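Local coordinates for protein acetyltransferase, GNAT family (Streptococcus pneumoniae, PDB 2I79) that binds acetyl coenzyme A and, as a GNAT-family acetyltransferase, probably transfers its acetyl group to an amino-group acceptor, possibly that of glutamate, at residues R83-F91 against G119-T127. Numbering follows the deposited sequence.
With ACO (acetyl coenzyme *a), chain G.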
ATOM      1  N   ARG A  83       9.818  -7.196  -8.093  1.00 44.61           N
ATOM      2  CA  ARG A  83       8.986  -6.314  -8.917  1.00 44.34           C
ATOM      3  C   ARG A  83       8.963  -4.887  -8.350  1.00 43.62           C
ATOM      4  O   ARG A  83       9.009  -3.942  -9.110  1.00 43.17           O
ATOM      5  CB  ARG A  83       7.542  -6.811  -9.055  1.00 43.71           C
ATOM      6  CG  ARG A  83       6.735  -6.097 -10.223  1.00 45.05           C
ATOM      7  CD  ARG A  83       6.464  -7.023 -11.431  1.00 48.93           C
ATOM      8  NE  ARG A  83       7.671  -7.759 -11.794  1.00 49.21           N
ATOM      9  CZ  ARG A  83       7.792  -9.045 -12.037  1.00 49.93           C
ATOM     10  NH1 ARG A  83       6.778  -9.892 -12.032  1.00 49.68           N
ATOM     11  NH2 ARG A  83       8.999  -9.492 -12.326  1.00 55.54           N
ATOM     12  N   VAL A  84       8.917  -4.763  -7.018  1.00 43.55           N
ATOM     13  CA  VAL A  84       8.639  -3.506  -6.314  1.00 43.82           C
ATOM     14  C   VAL A  84       9.607  -3.149  -5.169  1.00 44.18           C
ATOM     15  O   VAL A  84       9.426  -2.145  -4.474  1.00 43.80           O
ATOM     16  CB  VAL A  84       7.188  -3.522  -5.791  1.00 43.80           C
ATOM     17  CG1 VAL A  84       6.233  -3.524  -6.971  1.00 42.95           C
ATOM     18  CG2 VAL A  84       6.943  -4.709  -4.896  1.00 43.32           C
ATOM     19  N   ARG A  85      10.681  -3.924  -5.040  1.00 44.66           N
ATOM     20  CA  ARG A  85      11.661  -3.795  -3.936  1.00 44.57           C
ATOM     21  C   ARG A  85      12.399  -2.424  -3.904  1.00 43.11           C
ATOM     22  O   ARG A  85      12.907  -2.004  -2.867  1.00 42.03           O
ATOM     23  CB  ARG A  85      12.658  -4.962  -4.054  1.00 44.74           C
ATOM     24  CG  ARG A  85      13.663  -5.072  -2.950  1.00 46.85           C
ATOM     25  CD  ARG A  85      14.142  -6.520  -2.755  1.00 51.09           C
ATOM     26  NE  ARG A  85      14.908  -7.003  -3.897  1.00 55.54           N
ATOM     27  CZ  ARG A  85      14.955  -8.274  -4.323  1.00 56.70           C
ATOM     28  NH1 ARG A  85      14.242  -9.248  -3.748  1.00 57.21           N
ATOM     29  NH2 ARG A  85      15.720  -8.575  -5.375  1.00 57.77           N
ATOM     30  N   HIS A  86      12.409  -1.741  -5.038  1.00 41.53           N
ATOM     31  CA  HIS A  86      13.092  -0.451  -5.237  1.00 41.59           C
ATOM     32  C   HIS A  86      12.233   0.765  -4.884  1.00 41.12           C
ATOM     33  O   HIS A  86      12.697   1.892  -5.013  1.00 41.65           O
ATOM     34  CB  HIS A  86      13.518  -0.342  -6.715  1.00 41.35           C
ATOM     35  CG  HIS A  86      12.363  -0.413  -7.666  1.00 39.40           C
ATOM     36  ND1 HIS A  86      11.784   0.712  -8.215  1.00 39.10           N
ATOM     37  CD2 HIS A  86      11.598  -1.455  -8.061  1.00 36.43           C
ATOM     38  CE1 HIS A  86      10.759   0.348  -8.966  1.00 36.18           C
ATOM     39  NE2 HIS A  86      10.618  -0.957  -8.875  1.00 38.58           N
ATOM     40  N   ILE A  87      10.997   0.527  -4.443  1.00 40.66           N
ATOM     41  CA  ILE A  87      10.029   1.562  -4.107  1.00 40.38           C
ATOM     42  C   ILE A  87       9.840   1.679  -2.578  1.00 40.73           C
ATOM     43  O   ILE A  87       9.401   0.726  -1.917  1.00 40.98           O
ATOM     44  CB  ILE A  87       8.642   1.240  -4.721  1.00 40.39           C
ATOM     45  CG1 ILE A  87       8.734   1.038  -6.248  1.00 40.33           C
ATOM     46  CG2 ILE A  87       7.633   2.332  -4.388  1.00 40.46           C
ATOM     47  CD1 ILE A  87       7.482   0.441  -6.863  1.00 39.31           C
ATOM     48  N   GLY A  88      10.168   2.847  -2.035  1.00 40.75           N
ATOM     49  CA  GLY A  88       9.969   3.160  -0.624  1.00 40.91           C
ATOM     50  C   GLY A  88       8.765   4.051  -0.454  1.00 41.08           C
ATOM     51  O   GLY A  88       8.640   5.092  -1.113  1.00 40.87           O
ATOM     52  N   ASP A  89       7.849   3.621   0.404  1.00 42.55           N
ATOM     53  CA  ASP A  89       6.680   4.416   0.770  1.00 42.72           C
ATOM     54  C   ASP A  89       7.075   5.271   1.945  1.00 43.24           C
ATOM     55  O   ASP A  89       7.509   4.738   2.990  1.00 42.61           O
ATOM     56  CB  ASP A  89       5.534   3.482   1.154  1.00 43.21           C
ATOM     57  CG  ASP A  89       5.074   2.629  -0.028  1.00 45.24           C
ATOM     58  OD1 ASP A  89       4.589   3.225  -1.006  1.00 46.24           O
ATOM     59  OD2 ASP A  89       5.225   1.374   0.003  1.00 49.95           O
ATOM     60  N   LEU A  90       6.939   6.582   1.776  1.00 43.34           N
ATOM     61  CA  LEU A  90       7.407   7.546   2.760  1.00 44.28           C
ATOM     62  C   LEU A  90       6.255   7.994   3.685  1.00 44.12           C
ATOM     63  O   LEU A  90       5.107   8.163   3.244  1.00 43.93           O
ATOM     64  CB  LEU A  90       8.086   8.738   2.036  1.00 44.61           C
ATOM     65  CG  LEU A  90       9.103   9.696   2.686  1.00 46.12           C
ATOM     66  CD1 LEU A  90      10.391   9.075   3.159  1.00 48.63           C
ATOM     67  CD2 LEU A  90       9.472  10.776   1.658  1.00 47.40           C
ATOM     68  N   PHE A  91       6.586   8.158   4.975  1.00 44.36           N
ATOM     69  CA  PHE A  91       5.698   8.735   5.994  1.00 44.21           C
ATOM     70  C   PHE A  91       6.519   9.661   6.901  1.00 44.23           C
ATOM     71  O   PHE A  91       7.544   9.222   7.433  1.00 43.76           O
ATOM     72  CB  PHE A  91       5.079   7.618   6.837  1.00 45.44           C
ATOM     73  CG  PHE A  91       4.233   8.106   7.973  1.00 45.47           C
ATOM     74  CD1 PHE A  91       2.965   8.632   7.739  1.00 48.18           C
ATOM     75  CD2 PHE A  91       4.698   8.056   9.273  1.00 46.58           C
ATOM     76  CE1 PHE A  91       2.166   9.083   8.798  1.00 48.24           C
ATOM     77  CE2 PHE A  91       3.909   8.507  10.334  1.00 47.84           C
ATOM     78  CZ  PHE A  91       2.642   9.018  10.095  1.00 47.35           C
ATOM     79  N   GLY A 119      21.389   1.796  -2.403  1.00 51.04           N
ATOM     80  CA  GLY A 119      21.672   0.991  -3.588  1.00 50.38           C
ATOM     81  C   GLY A 119      20.514   0.118  -4.042  1.00 49.99           C
ATOM     82  O   GLY A 119      20.649  -0.635  -5.002  1.00 50.26           O
ATOM     83  N   ILE A 120      19.369   0.232  -3.369  1.00 48.81           N
ATOM     84  CA  ILE A 120      18.198  -0.612  -3.647  1.00 47.95           C
ATOM     85  C   ILE A 120      17.012   0.272  -4.040  1.00 46.80           C
ATOM     86  O   ILE A 120      16.335   0.010  -5.032  1.00 46.04           O
ATOM     87  CB  ILE A 120      17.825  -1.478  -2.427  1.00 47.80           C
ATOM     88  CG1 ILE A 120      19.064  -2.232  -1.907  1.00 49.27           C
ATOM     89  CG2 ILE A 120      16.688  -2.487  -2.778  1.00 48.56           C
ATOM     90  CD1 ILE A 120      18.934  -2.814  -0.483  1.00 47.88           C
ATOM     91  N   LEU A 121      16.757   1.323  -3.260  1.00 45.99           N
ATOM     92  CA  LEU A 121      15.618   2.175  -3.548  1.00 45.20           C
ATOM     93  C   LEU A 121      15.975   3.029  -4.741  1.00 44.86           C
ATOM     94  O   LEU A 121      17.075   3.618  -4.795  1.00 44.37           O
ATOM     95  CB  LEU A 121      15.215   3.015  -2.333  1.00 44.38           C
ATOM     96  CG  LEU A 121      14.741   2.219  -1.108  1.00 44.55           C
ATOM     97  CD1 LEU A 121      14.573   3.131   0.066  1.00 42.65           C
ATOM     98  CD2 LEU A 121      13.440   1.387  -1.359  1.00 41.35           C
ATOM     99  N   ARG A 122      15.063   3.026  -5.721  1.00 44.67           N
ATOM    100  CA  ARG A 122      15.123   3.885  -6.896  1.00 44.34           C
ATOM    101  C   ARG A 122      13.865   4.767  -7.055  1.00 43.94           C
ATOM    102  O   ARG A 122      13.697   5.465  -8.051  1.00 44.69           O
ATOM    103  CB  ARG A 122      15.300   3.022  -8.142  1.00 44.60           C
ATOM    104  CG  ARG A 122      16.523   2.094  -8.107  1.00 45.34           C
ATOM    105  CD  ARG A 122      17.864   2.831  -7.948  1.00 47.04           C
ATOM    106  NE  ARG A 122      18.071   3.817  -9.010  1.00 47.25           N
ATOM    107  CZ  ARG A 122      18.377   3.509 -10.271  1.00 48.24           C
ATOM    108  NH1 ARG A 122      18.554   2.246 -10.640  1.00 48.96           N
ATOM    109  NH2 ARG A 122      18.517   4.469 -11.173  1.00 48.47           N
ATOM    110  N   ARG A 123      12.976   4.725  -6.082  1.00 43.23           N
ATOM    111  CA  ARG A 123      11.760   5.534  -6.091  1.00 42.74           C
ATOM    112  C   ARG A 123      11.238   5.706  -4.656  1.00 42.03           C
ATOM    113  O   ARG A 123      11.255   4.745  -3.854  1.00 41.49           O
ATOM    114  CB  ARG A 123      10.682   4.907  -6.996  1.00 42.63           C
ATOM    115  CG  ARG A 123       9.265   5.450  -6.720  1.00 43.29           C
ATOM    116  CD  ARG A 123       8.144   4.798  -7.531  1.00 42.66           C
ATOM    117  NE  ARG A 123       7.822   5.760  -8.495  1.00 48.22           N
ATOM    118  CZ  ARG A 123       6.836   6.659  -8.458  1.00 46.20           C
ATOM    119  NH1 ARG A 123       5.869   6.676  -7.568  1.00 42.42           N
ATOM    120  NH2 ARG A 123       6.798   7.504  -9.448  1.00 45.34           N
ATOM    121  N   LEU A 124      10.827   6.936  -4.335  1.00 42.21           N
ATOM    122  CA  LEU A 124      10.058   7.237  -3.133  1.00 42.14           C
ATOM    123  C   LEU A 124       8.681   7.794  -3.524  1.00 41.63           C
ATOM    124  O   LEU A 124       8.521   8.494  -4.522  1.00 40.37           O
ATOM    125  CB  LEU A 124      10.786   8.216  -2.193  1.00 42.40           C
ATOM    126  CG  LEU A 124      12.184   7.827  -1.705  1.00 43.81           C
ATOM    127  CD1 LEU A 124      12.814   8.985  -0.930  1.00 45.09           C
ATOM    128  CD2 LEU A 124      12.159   6.555  -0.845  1.00 42.92           C
ATOM    129  N   GLN A 125       7.687   7.450  -2.720  1.00 42.06           N
ATOM    130  CA  GLN A 125       6.325   7.802  -3.016  1.00 42.10           C
ATOM    131  C   GLN A 125       5.484   7.887  -1.750  1.00 42.94           C
ATOM    132  O   GLN A 125       5.823   7.293  -0.713  1.00 42.05           O
ATOM    133  CB  GLN A 125       5.716   6.766  -3.963  1.00 42.03           C
ATOM    134  CG  GLN A 125       5.476   5.382  -3.327  1.00 40.56           C
ATOM    135  CD  GLN A 125       4.843   4.400  -4.299  1.00 41.57           C
ATOM    136  OE1 GLN A 125       4.933   4.563  -5.511  1.00 40.37           O
ATOM    137  NE2 GLN A 125       4.180   3.382  -3.765  1.00 38.98           N
ATOM    138  N   LEU A 126       4.395   8.648  -1.862  1.00 43.20           N
ATOM    139  CA  LEU A 126       3.356   8.733  -0.853  1.00 43.15           C
ATOM    140  C   LEU A 126       2.104   9.264  -1.502  1.00 43.18           C
ATOM    141  O   LEU A 126       2.113   9.614  -2.670  1.00 43.10           O
ATOM    142  CB  LEU A 126       3.747   9.679   0.269  1.00 43.93           C
ATOM    143  CG  LEU A 126       3.954  11.173  -0.035  1.00 45.33           C
ATOM    144  CD1 LEU A 126       3.864  11.827   1.299  1.00 51.20           C
ATOM    145  CD2 LEU A 126       5.267  11.521  -0.692  1.00 44.79           C
ATOM    146  N   THR A 127       1.028   9.271  -0.730  1.00 42.99           N
ATOM    147  CA  THR A 127      -0.188   9.964  -1.060  1.00 43.61           C
ATOM    148  C   THR A 127      -0.376  10.977   0.064  1.00 43.31           C
ATOM    149  O   THR A 127      -0.023  10.696   1.220  1.00 42.52           O
ATOM    150  CB  THR A 127      -1.404   9.030  -1.110  1.00 43.28           C
ATOM    151  OG1 THR A 127      -1.603   8.506   0.184  1.00 44.07           O
ATOM    152  CG2 THR A 127      -1.196   7.867  -2.050  1.00 44.26           C
TER
HETATM  153  N1A ACO G 402       0.567  26.087   2.883  1.00 47.99           N
HETATM  154  C2A ACO G 402       1.764  26.063   2.259  1.00 47.58           C
HETATM  155  N3A ACO G 402       2.931  25.975   2.926  1.00 46.52           N
HETATM  156  C4A ACO G 402       2.957  25.899   4.271  1.00 46.05           C
HETATM  157  C5A ACO G 402       1.703  25.901   5.021  1.00 45.77           C
HETATM  158  C6A ACO G 402       0.468  25.994   4.230  1.00 47.65           C
HETATM  159  N6A ACO G 402      -0.730  26.005   4.854  1.00 48.82           N
HETATM  160  N7A ACO G 402       2.021  25.824   6.315  1.00 46.84           N
HETATM  161  C8A ACO G 402       3.386  25.767   6.378  1.00 47.85           C
HETATM  162  N9A ACO G 402       3.937  25.817   5.153  1.00 47.39           N
HETATM  163  C1B ACO G 402       5.356  25.769   4.701  1.00 49.04           C
HETATM  164  C2B ACO G 402       6.419  26.511   5.497  1.00 51.78           C
HETATM  165  O2B ACO G 402       6.534  27.878   5.093  1.00 54.77           O
HETATM  166  C3B ACO G 402       7.649  25.734   5.103  1.00 52.47           C
HETATM  167  O3B ACO G 402       8.098  26.001   3.787  1.00 55.89           O
HETATM  168  P3B ACO G 402       9.411  26.849   3.443  1.00 59.66           P
HETATM  169  O7A ACO G 402       8.827  28.202   3.818  1.00 58.97           O
HETATM  170  O8A ACO G 402       9.705  26.640   1.977  1.00 60.25           O
HETATM  171  O9A ACO G 402      10.520  26.314   4.315  1.00 58.98           O
HETATM  172  C4B ACO G 402       7.135  24.305   5.013  1.00 50.86           C
HETATM  173  O4B ACO G 402       5.762  24.403   4.653  1.00 48.65           O
HETATM  174  C5B ACO G 402       7.336  23.579   6.336  1.00 49.41           C
HETATM  175  O5B ACO G 402       8.670  23.058   6.293  1.00 47.16           O
HETATM  176  P1A ACO G 402       9.316  22.487   7.649  1.00 43.07           P
HETATM  177  O1A ACO G 402       9.131  23.476   8.770  1.00 43.98           O
HETATM  178  O2A ACO G 402      10.687  21.975   7.257  1.00 40.33           O
HETATM  179  O3A ACO G 402       8.266  21.298   7.968  1.00 45.34           O
HETATM  180  P2A ACO G 402       7.504  20.954   9.377  1.00 44.53           P
HETATM  181  O4A ACO G 402       6.353  21.896   9.748  1.00 39.44           O
HETATM  182  O5A ACO G 402       8.622  20.695  10.358  1.00 41.36           O
HETATM  183  O6A ACO G 402       6.857  19.545   8.866  1.00 43.40           O
HETATM  184  CBP ACO G 402       4.768  18.445   8.226  1.00 44.89           C
HETATM  185  CCP ACO G 402       5.788  19.526   7.927  1.00 44.44           C
HETATM  186  CDP ACO G 402       3.738  18.440   7.086  1.00 44.09           C
HETATM  187  CEP ACO G 402       5.511  17.104   8.335  1.00 45.52           C
HETATM  188  CAP ACO G 402       4.064  18.760   9.551  1.00 44.96           C
HETATM  189  OAP ACO G 402       3.262  19.961   9.453  1.00 45.80           O
HETATM  190  C9P ACO G 402       3.211  17.592  10.016  1.00 43.35           C
HETATM  191  O9P ACO G 402       3.721  16.680  10.639  1.00 42.42           O
HETATM  192  N8P ACO G 402       1.912  17.629   9.741  1.00 42.57           N
HETATM  193  C7P ACO G 402       0.937  16.613  10.154  1.00 44.90           C
HETATM  194  C6P ACO G 402       1.203  15.222   9.582  1.00 43.43           C
HETATM  195  C5P ACO G 402       1.310  15.261   8.083  1.00 44.47           C
HETATM  196  O5P ACO G 402       0.427  15.788   7.438  1.00 44.27           O
HETATM  197  N4P ACO G 402       2.389  14.713   7.539  1.00 46.68           N
HETATM  198  C3P ACO G 402       2.630  14.661   6.106  1.00 50.34           C
HETATM  199  C2P ACO G 402       1.743  13.662   5.376  1.00 54.90           C
HETATM  200  S1P ACO G 402       2.125  12.024   5.930  1.00 58.98           S
HETATM  201  C   ACO G 402       3.167  11.269   4.937  1.00 58.13           C
HETATM  202  O   ACO G 402       4.258  11.790   4.942  1.00 58.15           O
HETATM  203  CH3 ACO G 402       2.709  10.060   4.142  1.00 59.19           C
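Q125 reaches across to D89, its NE2 giving a hydrogen bond of 2.8 Å to D89 OD1 on the syn side of the carboxylate. The two side chains run alongside each other with their flat ends turned 44° apart. Q125 CG sits between its backbone N and carbonyl carbon (chi1 70°), and the extended chain beyond it carries the amide over I87, whose CG2 lies 3.5 Å from Q125 CD. At the other end of the amide a lone pair of OE1, in the carbonyl plane, takes a hydrogen bond from R123 NH1 at 3.1 Å, and the two bonds together fix the amide's rotation. R123 CD lies beside I87 CG1; the R123 guanidinium continues to a salt bridge with E147 and to E151 O of the second subunit. On the other face, L121 and L124 close over G88, L121 CD2 coming to 3.6 Å from G88 N. Between the two layers of side chains the backbones pair in parallel: G88 N to R123 O (2.8 Å), Q125 N to G88 O, and L90 N to Q125 O. Where the pairing begins, H86 O takes R122 N at 2.7 Å and, weakly, R123 N. L90 O and L126 CD1 meet the acetyl methyl where the strands splay apart, the opening in which GNAT enzymes hold acetyl coenzyme A. In this beta-alpha-beta unit, helix 103-117 packs on L90, L121 and L124, and strands 69-77 and 160-170 flank the pair.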